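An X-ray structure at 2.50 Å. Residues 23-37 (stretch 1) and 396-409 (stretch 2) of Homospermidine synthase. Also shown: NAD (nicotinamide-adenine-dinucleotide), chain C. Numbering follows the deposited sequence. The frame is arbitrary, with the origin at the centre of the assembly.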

# COMPACT_ATOMS: atom_id res chain seq x y z
N CYS A 23 -10.64 10.81 -19.87
CA CYS A 23 -11.41 10.49 -18.67
C CYS A 23 -12.52 11.52 -18.43
O CYS A 23 -13.70 11.16 -18.30
CB CYS A 23 -10.47 10.45 -17.46
SG CYS A 23 -8.90 9.56 -17.75
N VAL A 24 -12.14 12.79 -18.37
CA VAL A 24 -13.09 13.88 -18.14
C VAL A 24 -14.05 14.11 -19.32
O VAL A 24 -15.27 14.08 -19.16
CB VAL A 24 -12.35 15.21 -17.84
CG1 VAL A 24 -13.34 16.34 -17.64
CG2 VAL A 24 -11.49 15.04 -16.59
N GLY A 25 -13.48 14.34 -20.51
CA GLY A 25 -14.28 14.59 -21.69
C GLY A 25 -15.40 13.60 -21.96
O GLY A 25 -16.52 14.00 -22.24
N GLN A 26 -15.10 12.30 -21.89
CA GLN A 26 -16.11 11.29 -22.13
C GLN A 26 -17.19 11.35 -21.06
O GLN A 26 -18.37 11.21 -21.36
CB GLN A 26 -15.50 9.88 -22.11
CG GLN A 26 -14.37 9.66 -23.10
CD GLN A 26 -13.87 8.23 -23.13
OE1 GLN A 26 -12.77 7.96 -23.59
NE2 GLN A 26 -14.68 7.30 -22.63
N ALA A 27 -16.78 11.58 -19.82
CA ALA A 27 -17.74 11.63 -18.72
C ALA A 27 -18.61 12.89 -18.73
O ALA A 27 -19.63 12.94 -18.06
CB ALA A 27 -17.01 11.52 -17.39
N LEU A 28 -18.20 13.89 -19.50
CA LEU A 28 -18.94 15.14 -19.57
C LEU A 28 -20.13 15.04 -20.51
O LEU A 28 -21.19 15.59 -20.24
CB LEU A 28 -18.02 16.26 -20.07
CG LEU A 28 -18.17 17.66 -19.45
CD1 LEU A 28 -17.51 18.67 -20.37
CD2 LEU A 28 -19.62 18.01 -19.26
N MSE A 29 -19.95 14.33 -21.62
CA MSE A 29 -20.98 14.17 -22.63
C MSE A 29 -22.41 14.07 -22.10
O MSE A 29 -23.27 14.88 -22.46
CB MSE A 29 -20.68 12.95 -23.49
CG MSE A 29 -19.55 13.16 -24.45
SE MSE A 29 -20.05 14.39 -25.84
CE MSE A 29 -20.27 13.12 -27.28
N PRO A 30 -22.68 13.08 -21.24
CA PRO A 30 -24.01 12.90 -20.67
C PRO A 30 -24.60 14.15 -20.02
O PRO A 30 -25.77 14.47 -20.23
CB PRO A 30 -23.81 11.78 -19.66
CG PRO A 30 -22.72 10.97 -20.29
CD PRO A 30 -21.77 12.03 -20.75
N LEU A 31 -23.79 14.86 -19.23
CA LEU A 31 -24.26 16.05 -18.53
C LEU A 31 -24.61 17.22 -19.45
O LEU A 31 -25.45 18.06 -19.13
CB LEU A 31 -23.23 16.51 -17.47
CG LEU A 31 -23.23 15.77 -16.12
CD1 LEU A 31 -22.91 14.32 -16.34
CD2 LEU A 31 -22.21 16.40 -15.16
N ILE A 32 -23.96 17.29 -20.61
CA ILE A 32 -24.23 18.37 -21.54
C ILE A 32 -25.59 18.19 -22.20
O ILE A 32 -26.36 19.15 -22.35
CB ILE A 32 -23.16 18.42 -22.63
CG1 ILE A 32 -21.77 18.49 -21.97
CG2 ILE A 32 -23.39 19.63 -23.52
CD1 ILE A 32 -20.63 18.44 -22.95
N PHE A 33 -25.90 16.97 -22.60
CA PHE A 33 -27.18 16.70 -23.23
C PHE A 33 -28.28 16.59 -22.19
O PHE A 33 -29.46 16.61 -22.52
CB PHE A 33 -27.11 15.42 -24.06
CG PHE A 33 -26.27 15.57 -25.29
CD1 PHE A 33 -26.70 16.37 -26.35
CD2 PHE A 33 -25.03 14.94 -25.38
CE1 PHE A 33 -25.90 16.55 -27.48
CE2 PHE A 33 -24.22 15.11 -26.51
CZ PHE A 33 -24.66 15.92 -27.56
N GLU A 34 -27.88 16.48 -20.93
CA GLU A 34 -28.84 16.37 -19.84
C GLU A 34 -29.29 17.75 -19.38
O GLU A 34 -30.43 17.93 -18.95
CB GLU A 34 -28.22 15.61 -18.67
CG GLU A 34 -29.20 15.23 -17.57
CD GLU A 34 -28.50 14.59 -16.38
OE1 GLU A 34 -27.51 13.86 -16.59
OE2 GLU A 34 -28.96 14.80 -15.23
N LYS A 35 -28.40 18.73 -19.48
CA LYS A 35 -28.70 20.10 -19.07
C LYS A 35 -28.96 21.06 -20.23
O LYS A 35 -29.41 22.18 -20.01
CB LYS A 35 -27.54 20.63 -18.23
CG LYS A 35 -27.51 20.11 -16.81
CD LYS A 35 -28.48 20.89 -15.98
CE LYS A 35 -28.30 20.61 -14.52
NZ LYS A 35 -29.31 21.41 -13.78
N PHE A 36 -28.68 20.63 -21.45
CA PHE A 36 -28.89 21.50 -22.60
C PHE A 36 -29.80 20.90 -23.65
O PHE A 36 -29.67 19.73 -24.01
CB PHE A 36 -27.54 21.87 -23.22
CG PHE A 36 -26.71 22.75 -22.35
CD1 PHE A 36 -26.88 24.12 -22.36
CD2 PHE A 36 -25.77 22.20 -21.48
CE1 PHE A 36 -26.14 24.94 -21.51
CE2 PHE A 36 -25.02 23.01 -20.63
CZ PHE A 36 -25.20 24.38 -20.64
N ASP A 37 -30.73 21.72 -24.14
CA ASP A 37 -31.66 21.29 -25.18
C ASP A 37 -30.96 21.59 -26.49
O ASP A 37 -31.45 22.34 -27.34
CB ASP A 37 -32.97 22.09 -25.09
CG ASP A 37 -33.94 21.73 -26.19
OD1 ASP A 37 -34.09 20.52 -26.48
OD2 ASP A 37 -34.55 22.65 -26.77
N VAL A 396 -16.33 15.39 -10.89
CA VAL A 396 -15.55 16.35 -11.65
C VAL A 396 -16.37 17.03 -12.73
O VAL A 396 -16.30 18.25 -12.90
CB VAL A 396 -14.34 15.69 -12.32
CG1 VAL A 396 -13.41 16.75 -12.87
CG2 VAL A 396 -13.62 14.80 -11.32
N VAL A 397 -17.16 16.25 -13.46
CA VAL A 397 -17.97 16.81 -14.53
C VAL A 397 -19.19 17.55 -13.99
O VAL A 397 -19.71 18.46 -14.64
CB VAL A 397 -18.39 15.70 -15.56
CG1 VAL A 397 -17.15 15.10 -16.19
CG2 VAL A 397 -19.23 14.62 -14.90
N ALA A 398 -19.63 17.18 -12.79
CA ALA A 398 -20.77 17.88 -12.19
C ALA A 398 -20.35 19.34 -12.01
O ALA A 398 -21.09 20.26 -12.34
CB ALA A 398 -21.12 17.24 -10.84
N SER A 399 -19.13 19.54 -11.51
CA SER A 399 -18.58 20.87 -11.29
C SER A 399 -18.40 21.64 -12.60
O SER A 399 -18.72 22.83 -12.69
CB SER A 399 -17.22 20.76 -10.59
OG SER A 399 -17.32 19.89 -9.47
N MSE A 400 -17.90 20.95 -13.62
CA MSE A 400 -17.69 21.58 -14.91
C MSE A 400 -18.98 22.02 -15.59
O MSE A 400 -19.08 23.16 -16.05
CB MSE A 400 -16.93 20.63 -15.83
CG MSE A 400 -15.58 20.26 -15.30
SE MSE A 400 -14.34 20.03 -16.73
CE MSE A 400 -13.81 21.89 -16.94
N ILE A 401 -19.96 21.13 -15.64
CA ILE A 401 -21.22 21.46 -16.27
C ILE A 401 -21.82 22.66 -15.52
O ILE A 401 -22.49 23.48 -16.13
CB ILE A 401 -22.23 20.26 -16.26
CG1 ILE A 401 -23.36 20.48 -17.29
CG2 ILE A 401 -22.90 20.12 -14.89
CD1 ILE A 401 -22.90 20.53 -18.74
N SER A 402 -21.57 22.76 -14.22
CA SER A 402 -22.10 23.89 -13.45
C SER A 402 -21.34 25.14 -13.86
O SER A 402 -21.94 26.19 -14.12
CB SER A 402 -21.91 23.68 -11.94
OG SER A 402 -22.49 22.48 -11.49
N GLY A 403 -20.02 25.03 -13.92
CA GLY A 403 -19.19 26.15 -14.32
C GLY A 403 -19.52 26.61 -15.73
O GLY A 403 -19.52 27.81 -16.01
N ILE A 404 -19.80 25.65 -16.61
CA ILE A 404 -20.15 25.97 -17.99
C ILE A 404 -21.44 26.79 -18.01
O ILE A 404 -21.54 27.78 -18.72
CB ILE A 404 -20.33 24.67 -18.86
CG1 ILE A 404 -18.98 23.97 -19.03
CG2 ILE A 404 -20.93 25.02 -20.22
CD1 ILE A 404 -19.04 22.65 -19.81
N ILE A 405 -22.43 26.38 -17.23
CA ILE A 405 -23.69 27.10 -17.19
C ILE A 405 -23.48 28.51 -16.63
O ILE A 405 -24.13 29.46 -17.06
CB ILE A 405 -24.73 26.39 -16.31
CG1 ILE A 405 -24.99 24.99 -16.85
CG2 ILE A 405 -26.03 27.20 -16.28
CD1 ILE A 405 -25.75 24.11 -15.89
N TRP A 406 -22.56 28.63 -15.67
CA TRP A 406 -22.28 29.92 -15.06
C TRP A 406 -21.70 30.89 -16.08
O TRP A 406 -22.12 32.04 -16.17
CB TRP A 406 -21.29 29.77 -13.90
CG TRP A 406 -21.05 31.05 -13.15
CD1 TRP A 406 -21.83 31.60 -12.16
CD2 TRP A 406 -19.99 31.99 -13.38
NE1 TRP A 406 -21.31 32.81 -11.76
CE2 TRP A 406 -20.19 33.08 -12.50
CE3 TRP A 406 -18.89 32.02 -14.25
CZ2 TRP A 406 -19.33 34.18 -12.45
CZ3 TRP A 406 -18.03 33.13 -14.21
CH2 TRP A 406 -18.26 34.19 -13.31
N ALA A 407 -20.73 30.41 -16.84
CA ALA A 407 -20.07 31.24 -17.84
C ALA A 407 -21.04 31.72 -18.92
O ALA A 407 -20.94 32.86 -19.37
CB ALA A 407 -18.91 30.47 -18.46
N ILE A 408 -21.97 30.88 -19.33
CA ILE A 408 -22.93 31.27 -20.36
C ILE A 408 -23.75 32.51 -19.95
O ILE A 408 -23.98 33.39 -20.77
CB ILE A 408 -23.88 30.11 -20.71
CG1 ILE A 408 -23.08 28.99 -21.38
CG2 ILE A 408 -25.00 30.59 -21.63
CD1 ILE A 408 -23.88 27.74 -21.67
N GLU A 409 -24.19 32.58 -18.70
CA GLU A 409 -24.96 33.74 -18.30
C GLU A 409 -24.08 34.86 -17.74
O GLU A 409 -24.58 35.86 -17.22
CB GLU A 409 -26.05 33.34 -17.29
CG GLU A 409 -25.54 32.79 -15.99
CD GLU A 409 -26.67 32.60 -14.98
OE1 GLU A 409 -27.53 31.72 -15.22
OE2 GLU A 409 -26.69 33.32 -13.96
PA NAD C . -6.68 12.15 -20.41
O1A NAD C . -5.19 11.99 -20.59
O2A NAD C . -7.48 10.94 -20.09
O5B NAD C . -7.33 12.85 -21.72
C5B NAD C . -6.74 14.00 -22.30
C4B NAD C . -7.14 14.06 -23.79
O4B NAD C . -6.49 15.19 -24.32
C3B NAD C . -6.69 12.85 -24.61
O3B NAD C . -7.81 12.27 -25.29
C2B NAD C . -5.68 13.41 -25.57
O2B NAD C . -5.62 12.77 -26.83
C1B NAD C . -6.03 14.90 -25.62
N9A NAD C . -4.91 15.80 -25.90
C8A NAD C . -3.57 15.56 -25.52
N7A NAD C . -2.70 16.00 -26.45
C5A NAD C . -3.45 16.53 -27.45
C6A NAD C . -3.09 17.13 -28.65
N6A NAD C . -1.83 17.32 -29.04
N1A NAD C . -4.12 17.56 -29.48
C2A NAD C . -5.45 17.41 -29.14
N3A NAD C . -5.83 16.82 -27.95
C4A NAD C . -4.82 16.40 -27.14
O3 NAD C . -6.83 13.18 -19.22
PN NAD C . -8.11 13.88 -18.53
O1N NAD C . -7.96 13.72 -17.07
O2N NAD C . -9.35 13.36 -19.21
O5D NAD C . -7.69 15.33 -19.02
C5D NAD C . -8.37 16.53 -18.74
C4D NAD C . -7.62 17.15 -17.59
O4D NAD C . -8.52 17.43 -16.55
C3D NAD C . -6.23 17.52 -17.11
O3D NAD C . -5.83 18.79 -17.59
C2D NAD C . -6.40 17.48 -15.60
O2D NAD C . -5.46 18.24 -14.90
C1D NAD C . -7.85 17.94 -15.41
N1N NAD C . -8.59 17.35 -14.27
C2N NAD C . -9.11 18.17 -13.29
C3N NAD C . -9.83 17.57 -12.24
C7N NAD C . -10.45 18.37 -11.15
O7N NAD C . -11.14 17.69 -10.18
N7N NAD C . -10.37 19.68 -11.10
C4N NAD C . -10.01 16.15 -12.18
C5N NAD C . -9.45 15.35 -13.20
C6N NAD C . -8.75 15.93 -14.24

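The two stretches are held together by an apolar helix-helix packing, knobs into holes, with no hydrogen bond passing between them. Helices 23-35 and 396-408 approach to 9.2 Å between axes, their N-to-C directions 54° apart, and the contact buries 631 Å² counted over both sides. The backbones are nearest where L28 CA lies 5.4 Å from V397 CA.

V397 supplies the first knob. Its CA-to-CB bond points toward stretch 1, and its side chain sits among V24, A27, L28 and L31. V397 CG1 lies 3.8 Å from A27 CB and 4.1 Å from L28 CB, while V397 CG2 is 3.5 Å from L31 CD2. The same methyls also meet backbone: V397 CG1 is 3.7 Å from V24 O and V397 CG2 is 3.6 Å from A27 O. A27 ends at CB, and that atom faces V397 CG1. L31 returns the contact, its CD2 reaching 3.3 Å from V397 O. That carbonyl is already engaged by its own helix, through I401 N to V397 O at 2.9 Å, so a methyl beside it leaves no unmet polar demand.

One turn on, I401 forms the second knob, among L28, L31, I32 and K35. With chi1 t and chi2 p, I401 places CD1 3.6 Å from L31 O, 3.8 Å from I32 CA and 4.2 Å from L28 CD2; I401 CG2 is 3.8 Å from L31 CD2. K35 contributes the aliphatic part of its chain, CG standing 4.2 Å from I401 CG1, while the end of the side chain leads away and carries its charged amine out of the apolar contact.

At the C-terminal end of stretch 1, F36 has left helical phi/psi; its CA-to-CB bond points sideways, but the end of its side chain comes nearer to the other helix. I401 CD1 approaches the ring edge, 3.8 Å from F36 CE2. F36 CZ is 3.8 Å from I405 CG1, and F36 CE1 is 3.6 Å from I408 CD1, so one broad side chain spans successive turns of stretch 2. At the opposite end, V24 CG1 meets the selenium of selenomethionine M400, SE, at 3.9 Å.

This N-terminal end also borders the cofactor: V24 N donates a hydrogen bond to NAD O2N (3.0 Å), and V396 CG1 lies 3.5 Å from NAD C4N. Both stretches thus touch the same NAD.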